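Local atomic coordinates of sulfoquinovosidase (Escherichia coli, PDB entry 5AEG), a protein that hydrolyses sulfoquinovosyl diacylglycerides and simple sulfoquinovosides such as sulfoquinovosyl glycerol, releasing sulfoquinovose that the bacterium degrades by sulfoglycolysis. Residues 117-123 against 211-217; 193-199 against 221-227. Residues are numbered along the deposited sequence.

Interaction 1 of 2, residues 117-123 against 211-217; sequences IWLRLAA and EYHELAL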
loop_
_atom_site.group_PDB
_atom_site.type_symbol
_atom_site.label_atom_id
_atom_site.label_comp_id
_atom_site.label_asym_id
_atom_site.label_seq_id
_atom_site.Cartn_x
_atom_site.Cartn_y
_atom_site.Cartn_z
ATOM N N ILE A 117 8.163 -23.581 -8.766
ATOM C CA ILE A 117 9.342 -23.136 -9.443
ATOM C C ILE A 117 10.191 -22.435 -8.360
ATOM O O ILE A 117 9.673 -21.659 -7.508
ATOM C CB ILE A 117 9.040 -22.151 -10.615
ATOM C CG1 ILE A 117 8.385 -22.786 -11.824
ATOM C CG2 ILE A 117 10.308 -21.309 -10.933
ATOM C CD1 ILE A 117 7.563 -21.785 -12.686
ATOM N N TRP A 118 11.495 -22.665 -8.388
ATOM C CA TRP A 118 12.467 -21.835 -7.650
ATOM C C TRP A 118 13.503 -21.353 -8.629
ATOM O O TRP A 118 14.150 -22.190 -9.297
ATOM C CB TRP A 118 13.164 -22.596 -6.556
ATOM C CG TRP A 118 12.338 -23.207 -5.484
ATOM C CD1 TRP A 118 12.238 -22.740 -4.158
ATOM C CD2 TRP A 118 11.500 -24.383 -5.550
ATOM N NE1 TRP A 118 11.392 -23.547 -3.455
ATOM C CE2 TRP A 118 10.937 -24.571 -4.252
ATOM C CE3 TRP A 118 11.202 -25.308 -6.541
ATOM C CZ2 TRP A 118 10.126 -25.642 -3.940
ATOM C CZ3 TRP A 118 10.377 -26.344 -6.243
ATOM C CH2 TRP A 118 9.844 -26.519 -4.936
ATOM N N LEU A 119 13.672 -20.026 -8.772
ATOM C CA LEU A 119 14.623 -19.463 -9.681
ATOM C C LEU A 119 15.552 -18.563 -8.940
ATOM O O LEU A 119 15.074 -17.696 -8.203
ATOM C CB LEU A 119 13.876 -18.686 -10.744
ATOM C CG LEU A 119 14.731 -17.884 -11.744
ATOM C CD1 LEU A 119 15.438 -18.801 -12.767
ATOM C CD2 LEU A 119 13.856 -16.901 -12.511
ATOM N N ARG A 120 16.868 -18.763 -9.112
ATOM C CA ARG A 120 17.893 -17.883 -8.553
ATOM C C ARG A 120 18.404 -16.864 -9.569
ATOM O O ARG A 120 18.808 -17.161 -10.729
ATOM C CB ARG A 120 19.061 -18.629 -7.862
ATOM C CG ARG A 120 18.653 -19.652 -6.844
ATOM C CD ARG A 120 19.807 -20.305 -6.155
ATOM N NE ARG A 120 19.326 -21.065 -5.026
ATOM C CZ ARG A 120 20.138 -21.771 -4.240
ATOM N NH1 ARG A 120 21.424 -21.833 -4.491
ATOM N NH2 ARG A 120 19.668 -22.428 -3.216
ATOM N N LEU A 121 18.395 -15.625 -9.115
ATOM C CA LEU A 121 18.990 -14.528 -9.762
ATOM C C LEU A 121 20.329 -14.191 -9.134
ATOM O O LEU A 121 20.504 -14.181 -7.925
ATOM C CB LEU A 121 18.082 -13.273 -9.730
ATOM C CG LEU A 121 16.647 -13.453 -10.218
ATOM C CD1 LEU A 121 15.932 -12.111 -10.100
ATOM C CD2 LEU A 121 16.597 -13.924 -11.642
ATOM N N ALA A 122 21.338 -13.928 -9.962
ATOM C CA ALA A 122 22.639 -13.630 -9.429
ATOM C C ALA A 122 22.504 -12.251 -8.621
ATOM O O ALA A 122 21.737 -11.396 -9.017
ATOM C CB ALA A 122 23.641 -13.459 -10.559
ATOM N N ALA A 123 23.283 -12.111 -7.588
ATOM C CA ALA A 123 23.410 -10.877 -6.860
ATOM C C ALA A 123 24.766 -10.648 -6.287
ATOM O O ALA A 123 25.541 -11.577 -6.195
ATOM C CB ALA A 123 22.404 -10.907 -5.693
ATOM N N GLU A 211 24.918 -14.101 -2.375
ATOM C CA GLU A 211 25.209 -14.229 -3.849
ATOM C C GLU A 211 24.035 -14.407 -4.803
ATOM O O GLU A 211 24.194 -14.441 -6.010
ATOM C CB GLU A 211 26.238 -15.369 -4.101
ATOM C CG GLU A 211 27.572 -15.206 -3.333
ATOM C CD GLU A 211 28.435 -14.016 -3.828
ATOM O OE1 GLU A 211 28.257 -13.541 -4.984
ATOM O OE2 GLU A 211 29.270 -13.475 -3.032
ATOM N N TYR A 212 22.816 -14.503 -4.287
ATOM C CA TYR A 212 21.711 -14.662 -5.154
ATOM C C TYR A 212 20.372 -14.305 -4.432
ATOM O O TYR A 212 20.249 -14.411 -3.234
ATOM C CB TYR A 212 21.631 -16.120 -5.719
ATOM C CG TYR A 212 21.532 -17.130 -4.642
ATOM C CD1 TYR A 212 20.257 -17.479 -4.124
ATOM C CD2 TYR A 212 22.664 -17.719 -4.079
ATOM C CE1 TYR A 212 20.137 -18.366 -3.096
ATOM C CE2 TYR A 212 22.556 -18.650 -3.029
ATOM C CZ TYR A 212 21.258 -18.967 -2.575
ATOM O OH TYR A 212 21.017 -19.799 -1.578
ATOM N N HIS A 213 19.435 -13.901 -5.236
ATOM C CA HIS A 213 18.020 -13.770 -4.778
ATOM C C HIS A 213 17.303 -15.052 -5.198
ATOM O O HIS A 213 17.553 -15.534 -6.311
ATOM C CB HIS A 213 17.384 -12.613 -5.488
ATOM C CG HIS A 213 18.149 -11.332 -5.348
ATOM N ND1 HIS A 213 18.776 -10.950 -4.190
ATOM C CD2 HIS A 213 18.407 -10.372 -6.251
ATOM C CE1 HIS A 213 19.361 -9.792 -4.373
ATOM N NE2 HIS A 213 19.168 -9.422 -5.627
ATOM N N GLU A 214 16.413 -15.580 -4.392
ATOM C CA GLU A 214 15.697 -16.791 -4.847
ATOM C C GLU A 214 14.236 -16.469 -4.801
ATOM O O GLU A 214 13.686 -16.094 -3.716
ATOM C CB GLU A 214 15.981 -17.969 -3.918
ATOM C CG GLU A 214 15.293 -19.279 -4.435
ATOM C CD GLU A 214 15.792 -20.505 -3.722
ATOM O OE1 GLU A 214 15.291 -20.767 -2.609
ATOM O OE2 GLU A 214 16.720 -21.171 -4.209
ATOM N N LEU A 215 13.597 -16.628 -5.939
ATOM C CA LEU A 215 12.207 -16.364 -6.144
ATOM C C LEU A 215 11.472 -17.690 -6.271
ATOM O O LEU A 215 11.704 -18.456 -7.251
ATOM C CB LEU A 215 12.030 -15.573 -7.391
ATOM C CG LEU A 215 12.931 -14.329 -7.588
ATOM C CD1 LEU A 215 12.441 -13.615 -8.830
ATOM C CD2 LEU A 215 12.894 -13.420 -6.426
ATOM N N ALA A 216 10.597 -17.949 -5.321
ATOM C CA ALA A 216 9.752 -19.129 -5.295
ATOM C C ALA A 216 8.342 -18.802 -5.754
ATOM O O ALA A 216 7.721 -17.828 -5.263
ATOM C CB ALA A 216 9.759 -19.770 -3.949
ATOM N N LEU A 217 7.842 -19.577 -6.734
ATOM C CA LEU A 217 6.500 -19.411 -7.228
ATOM C C LEU A 217 5.692 -20.711 -7.075
ATOM O O LEU A 217 6.210 -21.822 -7.318
ATOM C CB LEU A 217 6.436 -19.001 -8.713
ATOM C CG LEU A 217 7.091 -17.730 -9.174
ATOM C CD1 LEU A 217 8.507 -17.979 -9.518
ATOM C CD2 LEU A 217 6.338 -17.197 -10.365
#
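Ile117 opens an antiparallel pairing, with axes running at 156° and approaching to 4.5 Å. It exchanges two backbone hydrogen bonds with Leu217, Ile117 N to Leu217 O at 3.0 Å and Leu217 N to Ile117 O at 2.9 Å, and its CG2 packs on Leu217 CD1 at 4.0 Å. Trp118 sits in a non-hydrogen-bonded pair with Ala216 on the other face of the sheet, where its CD1 meets Ala216 CB at 3.9 Å. Leu119 and Leu215 repeat the paired bonds, both 2.9 Å between N and O. Arg120, opposite Glu214, supplies the polar centre: its NE donates to Glu214 OE2 at 2.7 Å and 170°, a salt bridge, while its guanidinium lies flat on the Tyr212 ring, planes at 8° and centres 4.0 Å apart. The cation-pi contact is off-centre, CZ standing 35° from the ring normal, and Arg120 CD covers the ring face at 3.8 Å from the centroid. Leu121 forms the third hydrogen-bonded pair, with His213, and its CD1 reaches Leu215 CD1 at 4.0 Å. Beyond the strand, Ala123 N still donates to Glu211 O at 3.0 Å, and Ala123 CB makes a CH-pi contact 3.7 Å from the His213 ring centroid. The alternation thus separates a leucine-rich face from one bearing Trp118, Arg120 and Glu214. In the N-terminal beta-sandwich domain of this GH31 enzyme, strand 39-49 flanks 116-122 and strand 203-206 flanks 212-217, whereas Leu119, Leu121, Leu215 and Leu217 pack on strand 221-228.

Interaction 2 of 2, residues 193-199 against 221-227; sequences YYCHVDN and KATLRFE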
loop_
_atom_site.group_PDB
_atom_site.type_symbol
_atom_site.label_atom_id
_atom_site.label_comp_id
_atom_site.label_asym_id
_atom_site.label_seq_id
_atom_site.Cartn_x
_atom_site.Cartn_y
_atom_site.Cartn_z
ATOM N N TYR A 193 18.185 -1.821 -11.430
ATOM C CA TYR A 193 17.208 -2.424 -12.274
ATOM C C TYR A 193 15.988 -2.680 -11.401
ATOM O O TYR A 193 16.112 -2.705 -10.170
ATOM C CB TYR A 193 17.682 -3.720 -12.883
ATOM C CG TYR A 193 17.901 -4.888 -11.944
ATOM C CD1 TYR A 193 16.828 -5.700 -11.546
ATOM C CD2 TYR A 193 19.155 -5.227 -11.476
ATOM C CE1 TYR A 193 17.038 -6.796 -10.695
ATOM C CE2 TYR A 193 19.372 -6.348 -10.671
ATOM C CZ TYR A 193 18.248 -7.125 -10.268
ATOM O OH TYR A 193 18.415 -8.212 -9.381
ATOM N N TYR A 194 14.895 -2.942 -12.052
ATOM C CA TYR A 194 13.714 -3.494 -11.355
ATOM C C TYR A 194 13.416 -4.802 -11.963
ATOM O O TYR A 194 13.714 -5.034 -13.165
ATOM C CB TYR A 194 12.484 -2.579 -11.527
ATOM C CG TYR A 194 11.782 -2.444 -12.912
ATOM C CD1 TYR A 194 11.028 -3.477 -13.456
ATOM C CD2 TYR A 194 11.839 -1.260 -13.653
ATOM C CE1 TYR A 194 10.433 -3.348 -14.711
ATOM C CE2 TYR A 194 11.221 -1.141 -14.910
ATOM C CZ TYR A 194 10.551 -2.202 -15.446
ATOM O OH TYR A 194 9.899 -2.174 -16.677
ATOM N N CYS A 195 12.817 -5.676 -11.150
ATOM C CA CYS A 195 12.254 -6.940 -11.645
ATOM C C CYS A 195 10.768 -7.026 -11.324
ATOM O O CYS A 195 10.397 -6.816 -10.163
ATOM C CB CYS A 195 12.998 -8.051 -10.967
ATOM S SG CYS A 195 12.298 -9.686 -11.242
ATOM N N HIS A 196 9.933 -7.248 -12.326
ATOM C CA HIS A 196 8.490 -7.358 -12.161
ATOM C C HIS A 196 7.997 -8.732 -12.651
ATOM O O HIS A 196 8.343 -9.155 -13.773
ATOM C CB HIS A 196 7.758 -6.284 -12.922
ATOM C CG HIS A 196 6.271 -6.432 -12.841
ATOM N ND1 HIS A 196 5.590 -6.324 -11.648
ATOM C CD2 HIS A 196 5.348 -6.780 -13.771
ATOM C CE1 HIS A 196 4.306 -6.536 -11.857
ATOM N NE2 HIS A 196 4.133 -6.838 -13.141
ATOM N N VAL A 197 7.223 -9.435 -11.838
ATOM C CA VAL A 197 6.760 -10.806 -12.159
ATOM C C VAL A 197 5.241 -10.728 -12.412
ATOM O O VAL A 197 4.450 -10.158 -11.620
ATOM C CB VAL A 197 7.128 -11.820 -11.105
ATOM C CG1 VAL A 197 6.583 -13.231 -11.403
ATOM C CG2 VAL A 197 8.620 -11.884 -10.851
ATOM N N ASP A 198 4.799 -11.289 -13.518
ATOM C CA ASP A 198 3.393 -11.138 -13.894
ATOM C C ASP A 198 2.479 -12.001 -13.068
ATOM O O ASP A 198 1.296 -11.702 -12.919
ATOM C CB ASP A 198 3.123 -11.515 -15.365
ATOM C CG ASP A 198 3.575 -10.478 -16.328
ATOM O OD1 ASP A 198 3.894 -9.316 -15.977
ATOM O OD2 ASP A 198 3.556 -10.817 -17.518
ATOM N N ASN A 199 2.966 -13.047 -12.506
ATOM C CA ASN A 199 2.018 -13.965 -11.864
ATOM C C ASN A 199 1.266 -13.365 -10.643
ATOM O O ASN A 199 1.754 -12.408 -10.019
ATOM C CB ASN A 199 2.837 -15.104 -11.334
ATOM C CG ASN A 199 3.630 -15.844 -12.411
ATOM O OD1 ASN A 199 4.401 -15.227 -13.174
ATOM N ND2 ASN A 199 3.492 -17.206 -12.399
ATOM N N LYS A 221 4.346 -21.922 -14.394
ATOM C CA LYS A 221 4.922 -21.021 -15.355
ATOM C C LYS A 221 5.251 -19.722 -14.658
ATOM O O LYS A 221 4.694 -19.416 -13.590
ATOM C CB LYS A 221 3.930 -20.772 -16.478
ATOM C CG LYS A 221 2.704 -19.903 -16.148
ATOM C CD LYS A 221 1.527 -20.080 -17.129
ATOM C CE LYS A 221 0.875 -18.781 -17.605
ATOM N NZ LYS A 221 0.233 -17.902 -16.579
ATOM N N ALA A 222 6.161 -18.968 -15.237
ATOM C CA ALA A 222 6.480 -17.629 -14.718
ATOM C C ALA A 222 6.912 -16.703 -15.811
ATOM O O ALA A 222 7.639 -17.114 -16.728
ATOM C CB ALA A 222 7.559 -17.762 -13.708
ATOM N N THR A 223 6.532 -15.440 -15.696
ATOM C CA THR A 223 7.002 -14.407 -16.600
ATOM C C THR A 223 7.577 -13.259 -15.783
ATOM O O THR A 223 6.833 -12.689 -14.945
ATOM C CB THR A 223 5.837 -13.864 -17.394
ATOM O OG1 THR A 223 5.271 -14.938 -18.189
ATOM C CG2 THR A 223 6.309 -12.756 -18.283
ATOM N N LEU A 224 8.842 -12.946 -16.026
ATOM C CA LEU A 224 9.558 -11.883 -15.318
ATOM C C LEU A 224 10.067 -10.843 -16.328
ATOM O O LEU A 224 10.567 -11.205 -17.388
ATOM C CB LEU A 224 10.782 -12.447 -14.599
ATOM C CG LEU A 224 10.584 -13.622 -13.664
ATOM C CD1 LEU A 224 10.607 -14.958 -14.435
ATOM C CD2 LEU A 224 11.614 -13.599 -12.543
ATOM N N ARG A 225 10.013 -9.577 -15.974
ATOM C CA ARG A 225 10.492 -8.498 -16.853
ATOM C C ARG A 225 11.444 -7.664 -16.075
ATOM O O ARG A 225 11.218 -7.421 -14.887
ATOM C CB ARG A 225 9.361 -7.582 -17.223
ATOM C CG ARG A 225 8.468 -8.065 -18.359
ATOM C CD ARG A 225 7.162 -7.241 -18.319
ATOM N NE ARG A 225 6.024 -8.110 -18.490
ATOM C CZ ARG A 225 5.678 -8.603 -19.660
ATOM N NH1 ARG A 225 6.348 -8.242 -20.740
ATOM N NH2 ARG A 225 4.670 -9.431 -19.743
ATOM N N PHE A 226 12.505 -7.190 -16.739
ATOM C CA PHE A 226 13.531 -6.340 -16.101
ATOM C C PHE A 226 13.805 -5.122 -16.972
ATOM O O PHE A 226 13.706 -5.180 -18.263
ATOM C CB PHE A 226 14.858 -7.030 -15.897
ATOM C CG PHE A 226 14.819 -8.316 -15.158
ATOM C CD1 PHE A 226 14.244 -9.444 -15.720
ATOM C CD2 PHE A 226 15.424 -8.428 -13.915
ATOM C CE1 PHE A 226 14.263 -10.631 -15.065
ATOM C CE2 PHE A 226 15.460 -9.624 -13.249
ATOM C CZ PHE A 226 14.860 -10.742 -13.834
ATOM N N GLU A 227 14.067 -3.981 -16.331
ATOM C CA GLU A 227 14.662 -2.830 -17.050
ATOM C C GLU A 227 15.677 -2.249 -16.148
ATOM O O GLU A 227 15.527 -2.295 -14.925
ATOM C CB GLU A 227 13.719 -1.731 -17.378
ATOM C CG GLU A 227 12.957 -1.820 -18.623
ATOM C CD GLU A 227 12.118 -0.583 -18.901
ATOM O OE1 GLU A 227 11.005 -0.484 -18.319
ATOM O OE2 GLU A 227 12.500 0.207 -19.806
#
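Phe226 makes a sulfur-aromatic contact with Cys195, SG lying 4.1 Å from the ring centroid, obliquely at 29° off the normal, with Cys195 CB 3.7 Å from Phe226 CE2. The Tyr193 ring approaches the same phenyl group obliquely, centroids 5.9 Å apart and planes at 53°. Val197 CG2 continues this apolar face against Leu224 CD2 at 3.8 Å. The backbones are antiparallel at 158°: His196 and Arg225 exchange bonds of 2.9 Å (His196 N to Arg225 O) and 2.8 Å (Arg225 N to His196 O), whereas Tyr194 N to Glu227 O is 3.0 Å and the return bond, Glu227 N to Tyr194 O, is weak at 3.4 Å. These are adjacent strands of the beta-sandwich in the galactose mutarotase-like N-terminal domain of family 31; strand 186-189 adjoins 193-197, and strand 103-109 adjoins 221-228. On the other face, Tyr194 OH donates to Glu227 OE1 at 2.6 Å, an oxygen that also forms a salt bridge with Arg102, and the Tyr194 side chain packs on helix 232-243. Past the end of strand 193-197, Asp198 N donates to Thr223 O at 2.9 Å, and Asp198 OD2 forms a salt bridge with Arg225 NH2 at 2.8 Å. Asn199 binds main chain through its amide, ND2 to Lys221 O at 2.8 Å and, weakly, OD1 from Thr223 N at 3.3 Å.

The centres of interactions 1 and 2 lie about 12 Å apart within the N-terminal beta-sandwich domain. In chain order the segments alternate, 117-123, 193-199, 211-217, 221-227, so the two pairings cross. Strands 212-217 and 221-228 are consecutive, yet each pairs with an earlier strand. All four strands belong to one antiparallel sheet, but between 221-228 and 116-122 its order runs through 103-109, 89-97, 79-85, 56-74 and 39-49. The two pairings meet through side chains: Leu217 CD2 is 3.6 Å from Ala222 CB, and His213 CD2 is 3.8 Å from Tyr193 OH. This is face-to-face packing, consistent with the sandwich's apolar interior, away from the annotated catalytic and substrate-binding residues.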